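Local coordinates for T9SS C-terminal target domain-containing protein (Bacteroides cellulosilyticus, PDB 5JVK) that probably hydrolyses O-glycosidic bonds as an endo-acting member of glycoside hydrolase family 39, at residues R359-H367 / L415-D426. Numbering follows the deposited sequence.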
ATOM      1  N   ARG A 359       1.585 -10.509   3.582  1.00 16.02           N
ATOM      2  CA  ARG A 359       2.467 -11.428   2.866  1.00 15.92           C
ATOM      3  C   ARG A 359       3.239 -10.766   1.725  1.00 16.03           C
ATOM      4  O   ARG A 359       4.405 -11.099   1.498  1.00 15.93           O
ATOM      5  CB  ARG A 359       1.683 -12.661   2.382  1.00 15.83           C
ATOM      6  CG  ARG A 359       1.505 -13.672   3.498  1.00 15.79           C
ATOM      7  CD  ARG A 359       0.284 -14.565   3.381  1.00 15.72           C
ATOM      8  NE  ARG A 359       0.294 -15.443   2.216  1.00 15.62           N
ATOM      9  CZ  ARG A 359      -0.568 -16.440   2.011  1.00 15.63           C
ATOM     10  NH1 ARG A 359      -1.527 -16.721   2.896  1.00 15.67           N
ATOM     11  NH2 ARG A 359      -0.471 -17.177   0.911  1.00 15.70           N
ATOM     12  N   THR A 360       2.602  -9.823   1.029  1.00 16.22           N
ATOM     13  CA  THR A 360       3.279  -9.033  -0.011  1.00 16.44           C
ATOM     14  C   THR A 360       4.494  -8.286   0.541  1.00 16.54           C
ATOM     15  O   THR A 360       5.585  -8.380  -0.018  1.00 16.45           O
ATOM     16  CB  THR A 360       2.320  -8.017  -0.679  1.00 16.36           C
ATOM     17  OG1 THR A 360       1.309  -8.724  -1.397  1.00 16.14           O
ATOM     18  CG2 THR A 360       3.058  -7.091  -1.650  1.00 16.39           C
ATOM     19  N   TYR A 361       4.300  -7.552   1.632  1.00 16.73           N
ATOM     20  CA  TYR A 361       5.381  -6.742   2.203  1.00 17.08           C
ATOM     21  C   TYR A 361       6.446  -7.587   2.908  1.00 17.33           C
ATOM     22  O   TYR A 361       7.628  -7.239   2.881  1.00 17.36           O
ATOM     23  CB  TYR A 361       4.819  -5.653   3.123  1.00 17.00           C
ATOM     24  CG  TYR A 361       4.077  -4.582   2.355  1.00 17.05           C
ATOM     25  CD1 TYR A 361       4.756  -3.742   1.478  1.00 17.23           C
ATOM     26  CD2 TYR A 361       2.699  -4.415   2.487  1.00 17.25           C
ATOM     27  CE1 TYR A 361       4.091  -2.761   0.762  1.00 17.33           C
ATOM     28  CE2 TYR A 361       2.020  -3.434   1.773  1.00 17.38           C
ATOM     29  CZ  TYR A 361       2.725  -2.608   0.911  1.00 17.45           C
ATOM     30  OH  TYR A 361       2.077  -1.630   0.194  1.00 17.63           O
ATOM     31  N   LEU A 362       6.030  -8.700   3.510  1.00 17.55           N
ATOM     32  CA  LEU A 362       6.970  -9.654   4.102  1.00 17.70           C
ATOM     33  C   LEU A 362       7.812 -10.352   3.034  1.00 17.91           C
ATOM     34  O   LEU A 362       9.032 -10.452   3.181  1.00 18.30           O
ATOM     35  CB  LEU A 362       6.237 -10.679   4.971  1.00 17.70           C
ATOM     36  CG  LEU A 362       5.639 -10.106   6.261  1.00 17.67           C
ATOM     37  CD1 LEU A 362       4.575 -11.034   6.833  1.00 17.79           C
ATOM     38  CD2 LEU A 362       6.716  -9.826   7.297  1.00 17.66           C
ATOM     39  N   LEU A 363       7.173 -10.820   1.963  1.00 17.98           N
ATOM     40  CA  LEU A 363       7.904 -11.416   0.835  1.00 17.96           C
ATOM     41  C   LEU A 363       8.727 -10.383   0.045  1.00 18.23           C
ATOM     42  O   LEU A 363       9.813 -10.704  -0.443  1.00 18.19           O
ATOM     43  CB  LEU A 363       6.954 -12.170  -0.102  1.00 17.75           C
ATOM     44  CG  LEU A 363       6.329 -13.450   0.461  1.00 17.68           C
ATOM     45  CD1 LEU A 363       5.192 -13.927  -0.432  1.00 17.74           C
ATOM     46  CD2 LEU A 363       7.361 -14.556   0.634  1.00 17.58           C
ATOM     47  N   SER A 364       8.217  -9.159  -0.081  1.00 18.56           N
ATOM     48  CA  SER A 364       8.955  -8.080  -0.756  1.00 19.00           C
ATOM     49  C   SER A 364      10.277  -7.762  -0.046  1.00 19.48           C
ATOM     50  O   SER A 364      11.321  -7.672  -0.689  1.00 19.54           O
ATOM     51  CB  SER A 364       8.096  -6.821  -0.873  1.00 18.97           C
ATOM     52  OG  SER A 364       8.838  -5.733  -1.392  1.00 18.94           O
ATOM     53  N   ARG A 365      10.224  -7.615   1.277  1.00 19.83           N
ATOM     54  CA  ARG A 365      11.429  -7.400   2.085  1.00 20.16           C
ATOM     55  C   ARG A 365      12.369  -8.612   2.051  1.00 21.16           C
ATOM     56  O   ARG A 365      13.591  -8.449   2.031  1.00 20.92           O
ATOM     57  CB  ARG A 365      11.049  -7.062   3.534  1.00 20.02           C
ATOM     58  CG  ARG A 365      12.192  -6.565   4.418  1.00 19.79           C
ATOM     59  CD  ARG A 365      12.660  -5.164   4.051  1.00 19.60           C
ATOM     60  NE  ARG A 365      11.627  -4.153   4.280  1.00 19.47           N
ATOM     61  CZ  ARG A 365      11.285  -3.643   5.466  1.00 19.29           C
ATOM     62  NH1 ARG A 365      11.875  -4.041   6.592  1.00 19.26           N
ATOM     63  NH2 ARG A 365      10.327  -2.722   5.531  1.00 19.19           N
ATOM     64  N   ARG A 366      11.802  -9.820   2.047  1.00 22.44           N
ATOM     65  CA  ARG A 366      12.594 -11.057   1.947  1.00 23.17           C
ATOM     66  C   ARG A 366      13.492 -11.045   0.714  1.00 23.49           C
ATOM     67  O   ARG A 366      14.696 -11.271   0.820  1.00 23.59           O
ATOM     68  CB  ARG A 366      11.676 -12.277   1.901  1.00 23.70           C
ATOM     69  CG  ARG A 366      12.392 -13.620   1.902  1.00 24.30           C
ATOM     70  CD  ARG A 366      11.467 -14.713   1.411  1.00 24.99           C
ATOM     71  NE  ARG A 366      12.130 -16.013   1.360  1.00 25.78           N
ATOM     72  CZ  ARG A 366      11.636 -17.104   0.769  1.00 26.15           C
ATOM     73  NH1 ARG A 366      10.459 -17.084   0.140  1.00 26.29           N
ATOM     74  NH2 ARG A 366      12.338 -18.233   0.803  1.00 26.24           N
ATOM     75  N   HIS A 367      12.889 -10.773  -0.442  1.00 24.08           N
ATOM     76  CA  HIS A 367      13.601 -10.671  -1.718  1.00 24.31           C
ATOM     77  C   HIS A 367      13.838  -9.194  -2.064  1.00 24.49           C
ATOM     78  O   HIS A 367      13.543  -8.760  -3.180  1.00 24.14           O
ATOM     79  CB  HIS A 367      12.780 -11.340  -2.832  1.00 24.50           C
ATOM     80  CG  HIS A 367      12.354 -12.742  -2.525  1.00 24.75           C
ATOM     81  ND1 HIS A 367      13.186 -13.828  -2.693  1.00 24.81           N
ATOM     82  CD2 HIS A 367      11.176 -13.239  -2.078  1.00 24.93           C
ATOM     83  CE1 HIS A 367      12.544 -14.930  -2.352  1.00 24.95           C
ATOM     84  NE2 HIS A 367      11.320 -14.601  -1.979  1.00 25.00           N
ATOM     85  N   LEU A 415       7.909  -5.203  10.694  1.00 24.65           N
ATOM     86  CA  LEU A 415       8.949  -5.097   9.648  1.00 25.09           C
ATOM     87  C   LEU A 415       9.943  -3.973   9.908  1.00 25.42           C
ATOM     88  O   LEU A 415      11.153  -4.184   9.834  1.00 25.40           O
ATOM     89  CB  LEU A 415       8.332  -4.868   8.258  1.00 25.25           C
ATOM     90  CG  LEU A 415       7.922  -6.089   7.432  1.00 25.50           C
ATOM     91  CD1 LEU A 415       7.067  -5.666   6.247  1.00 25.40           C
ATOM     92  CD2 LEU A 415       9.147  -6.861   6.959  1.00 25.42           C
ATOM     93  N   LYS A 416       9.414  -2.785  10.197  1.00 26.17           N
ATOM     94  CA  LYS A 416      10.213  -1.569  10.334  1.00 26.70           C
ATOM     95  C   LYS A 416      11.163  -1.437   9.125  1.00 26.75           C
ATOM     96  O   LYS A 416      10.696  -1.459   7.987  1.00 26.43           O
ATOM     97  CB  LYS A 416      10.952  -1.553  11.682  1.00 27.12           C
ATOM     98  CG  LYS A 416      10.078  -1.651  12.922  1.00 27.64           C
ATOM     99  CD  LYS A 416      10.943  -1.498  14.168  1.00 28.29           C
ATOM    100  CE  LYS A 416      10.136  -1.515  15.454  1.00 28.91           C
ATOM    101  NZ  LYS A 416       9.778  -2.898  15.864  1.00 29.79           N
ATOM    102  N   ASN A 417      12.473  -1.330   9.358  1.00 27.10           N
ATOM    103  CA  ASN A 417      13.463  -1.368   8.293  1.00 27.11           C
ATOM    104  C   ASN A 417      14.468  -2.494   8.520  1.00 27.32           C
ATOM    105  O   ASN A 417      15.634  -2.386   8.134  1.00 28.01           O
ATOM    106  CB  ASN A 417      14.142  -0.007   8.209  1.00 27.15           C
ATOM    107  CG  ASN A 417      13.219   1.046   7.651  1.00 27.31           C
ATOM    108  OD1 ASN A 417      12.751   1.935   8.359  1.00 27.67           O
ATOM    109  ND2 ASN A 417      12.926   0.926   6.371  1.00 27.38           N
ATOM    110  N   TYR A 418      13.995  -3.585   9.122  1.00 27.26           N
ATOM    111  CA  TYR A 418      14.821  -4.767   9.352  1.00 27.64           C
ATOM    112  C   TYR A 418      15.090  -5.486   8.030  1.00 27.04           C
ATOM    113  O   TYR A 418      14.227  -5.521   7.153  1.00 27.03           O
ATOM    114  CB  TYR A 418      14.133  -5.732  10.329  1.00 27.96           C
ATOM    115  CG  TYR A 418      13.965  -5.216  11.748  1.00 28.55           C
ATOM    116  CD1 TYR A 418      15.041  -4.664  12.447  1.00 29.12           C
ATOM    117  CD2 TYR A 418      12.738  -5.320  12.408  1.00 28.74           C
ATOM    118  CE1 TYR A 418      14.892  -4.207  13.752  1.00 29.60           C
ATOM    119  CE2 TYR A 418      12.580  -4.868  13.713  1.00 29.12           C
ATOM    120  CZ  TYR A 418      13.659  -4.313  14.381  1.00 29.68           C
ATOM    121  OH  TYR A 418      13.509  -3.861  15.673  1.00 30.26           O
ATOM    122  N   THR A 419      16.286  -6.052   7.895  1.00 26.49           N
ATOM    123  CA  THR A 419      16.664  -6.794   6.698  1.00 26.37           C
ATOM    124  C   THR A 419      16.455  -8.296   6.903  1.00 26.62           C
ATOM    125  O   THR A 419      16.457  -8.794   8.035  1.00 25.99           O
ATOM    126  CB  THR A 419      18.123  -6.514   6.304  1.00 26.20           C
ATOM    127  OG1 THR A 419      18.992  -6.856   7.389  1.00 26.73           O
ATOM    128  CG2 THR A 419      18.307  -5.046   5.958  1.00 26.18           C
ATOM    129  N   PHE A 420      16.280  -9.007   5.792  1.00 26.68           N
ATOM    130  CA  PHE A 420      16.005 -10.442   5.814  1.00 26.77           C
ATOM    131  C   PHE A 420      17.239 -11.235   6.249  1.00 27.08           C
ATOM    132  O   PHE A 420      18.338 -10.984   5.762  1.00 27.20           O
ATOM    133  CB  PHE A 420      15.526 -10.906   4.436  1.00 26.60           C
ATOM    134  CG  PHE A 420      15.383 -12.395   4.313  1.00 26.30           C
ATOM    135  CD1 PHE A 420      14.355 -13.061   4.969  1.00 26.01           C
ATOM    136  CD2 PHE A 420      16.286 -13.134   3.549  1.00 25.98           C
ATOM    137  CE1 PHE A 420      14.227 -14.437   4.864  1.00 25.93           C
ATOM    138  CE2 PHE A 420      16.162 -14.509   3.442  1.00 25.87           C
ATOM    139  CZ  PHE A 420      15.130 -15.158   4.096  1.00 26.07           C
ATOM    140  N   GLN A 421      17.037 -12.188   7.159  1.00 27.69           N
ATOM    141  CA  GLN A 421      18.121 -12.988   7.733  1.00 28.34           C
ATOM    142  C   GLN A 421      18.185 -14.388   7.138  1.00 28.90           C
ATOM    143  O   GLN A 421      19.214 -14.785   6.593  1.00 28.67           O
ATOM    144  CB  GLN A 421      17.949 -13.107   9.251  1.00 28.51           C
ATOM    145  CG  GLN A 421      18.040 -11.789  10.002  1.00 28.93           C
ATOM    146  CD  GLN A 421      19.428 -11.168   9.946  1.00 29.30           C
ATOM    147  OE1 GLN A 421      20.432 -11.850  10.152  1.00 28.96           O
ATOM    148  NE2 GLN A 421      19.489  -9.867   9.667  1.00 29.72           N
ATOM    149  N   GLU A 422      17.083 -15.129   7.249  1.00 29.81           N
ATOM    150  CA  GLU A 422      17.108 -16.577   7.042  1.00 30.79           C
ATOM    151  C   GLU A 422      15.735 -17.150   6.701  1.00 29.73           C
ATOM    152  O   GLU A 422      14.718 -16.684   7.221  1.00 29.63           O
ATOM    153  CB  GLU A 422      17.611 -17.238   8.326  1.00 32.44           C
ATOM    154  CG  GLU A 422      18.311 -18.568   8.144  1.00 34.13           C
ATOM    155  CD  GLU A 422      19.017 -18.996   9.418  1.00 36.42           C
ATOM    156  OE1 GLU A 422      18.361 -19.015  10.487  1.00 37.78           O
ATOM    157  OE2 GLU A 422      20.231 -19.299   9.356  1.00 37.89           O
ATOM    158  N   THR A 423      15.715 -18.150   5.820  1.00 28.45           N
ATOM    159  CA  THR A 423      14.532 -18.976   5.604  1.00 27.61           C
ATOM    160  C   THR A 423      14.659 -20.214   6.491  1.00 27.42           C
ATOM    161  O   THR A 423      15.481 -21.090   6.219  1.00 27.35           O
ATOM    162  CB  THR A 423      14.388 -19.406   4.129  1.00 27.11           C
ATOM    163  OG1 THR A 423      14.369 -18.249   3.285  1.00 27.09           O
ATOM    164  CG2 THR A 423      13.101 -20.196   3.914  1.00 26.85           C
ATOM    165  N   LEU A 424      13.865 -20.270   7.562  1.00 27.04           N
ATOM    166  CA  LEU A 424      13.780 -21.470   8.408  1.00 26.75           C
ATOM    167  C   LEU A 424      12.967 -22.574   7.727  1.00 26.16           C
ATOM    168  O   LEU A 424      13.322 -23.748   7.817  1.00 26.39           O
ATOM    169  CB  LEU A 424      13.180 -21.157   9.785  1.00 27.14           C
ATOM    170  CG  LEU A 424      14.113 -20.524  10.828  1.00 27.93           C
ATOM    171  CD1 LEU A 424      14.497 -19.102  10.450  1.00 28.31           C
ATOM    172  CD2 LEU A 424      13.473 -20.538  12.210  1.00 28.10           C
ATOM    173  N   LEU A 425      11.874 -22.189   7.068  1.00 25.49           N
ATOM    174  CA  LEU A 425      11.003 -23.121   6.346  1.00 24.94           C
ATOM    175  C   LEU A 425      10.409 -22.426   5.125  1.00 24.77           C
ATOM    176  O   LEU A 425      10.105 -21.235   5.175  1.00 24.83           O
ATOM    177  CB  LEU A 425       9.882 -23.617   7.264  1.00 24.61           C
ATOM    178  CG  LEU A 425       8.880 -24.641   6.715  1.00 24.45           C
ATOM    179  CD1 LEU A 425       9.550 -25.968   6.382  1.00 24.16           C
ATOM    180  CD2 LEU A 425       7.754 -24.844   7.718  1.00 24.39           C
ATOM    181  N   ASP A 426      10.236 -23.180   4.043  1.00 24.53           N
ATOM    182  CA  ASP A 426       9.761 -22.646   2.770  1.00 24.69           C
ATOM    183  C   ASP A 426       8.726 -23.603   2.183  1.00 24.34           C
ATOM    184  O   ASP A 426       8.518 -24.696   2.713  1.00 24.91           O
ATOM    185  CB  ASP A 426      10.954 -22.477   1.815  1.00 25.21           C
ATOM    186  CG  ASP A 426      10.756 -21.367   0.789  1.00 25.77           C
ATOM    187  OD1 ASP A 426       9.603 -20.956   0.523  1.00 26.23           O
ATOM    188  OD2 ASP A 426      11.776 -20.902   0.239  1.00 26.05           O
TER
HETATM  189  O   HOH W   1      15.915  -7.322   3.390  1.00 15.71           O
HETATM  190  O   HOH W   2       9.338 -19.115  -1.755  1.00 25.52           O
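The guanidinium of Arg365 sits in a cup of backbone carbonyls, those of Leu415, Lys416 and Tyr418, where the chain leaves helix 403-415 of the (beta/alpha)8 barrel for strand 419-425, the outer strand of an antiparallel sheet. Helix 350-366 joins barrel strands 335-341 and 373-375; its last turns, 359-366, cross residues 419-423 at 78°. The contact joins the barrel to the C-terminal antiparallel sheet. NH1 of Arg365 reaches Tyr418 O at 2.8 Å, in the carbonyl plane and on a lone pair; NH2 meets Lys416 O, also at 2.8 Å, from a tilted position. Weaker bonds run from NH1 to Leu415 O and Lys416 O. Bends at chi2 (71°) and chi3 (65°) bring the guanidinium in beside the turn, and Leu415 CD2 lies over one guanidinium face. Asp105 forms a salt bridge with NH2, probably balancing the buried charge. A methionine in place of Arg365 would probably leave Lys416 O and Tyr418 O without the guanidinium donors and Asp105 without its counter-charge. Beside this polar cluster, Leu415 CD2 packs on Leu362 CD2 at 3.8 Å, while its CD1 touches Tyr361 CB. Arg366 runs the other way along the strand, extended from CG to NE. Arg366 CG lies 3.7 Å from the Phe420 ring centroid, a CH-pi contact over the ring face. Farther out, Arg366 NH2 bonds Thr423 OG1 at 3.2 Å and forms a salt bridge with Asp426. One water joins Arg365 O to Phe420 N; another accepts from Arg366 NH1 and donates to Asp426 OD1. The salt bridge itself is skewed: Arg366 NH2 meets Asp426 OD2 at 2.8 Å from above the carboxylate plane, although OD2 lies in the guanidinium plane.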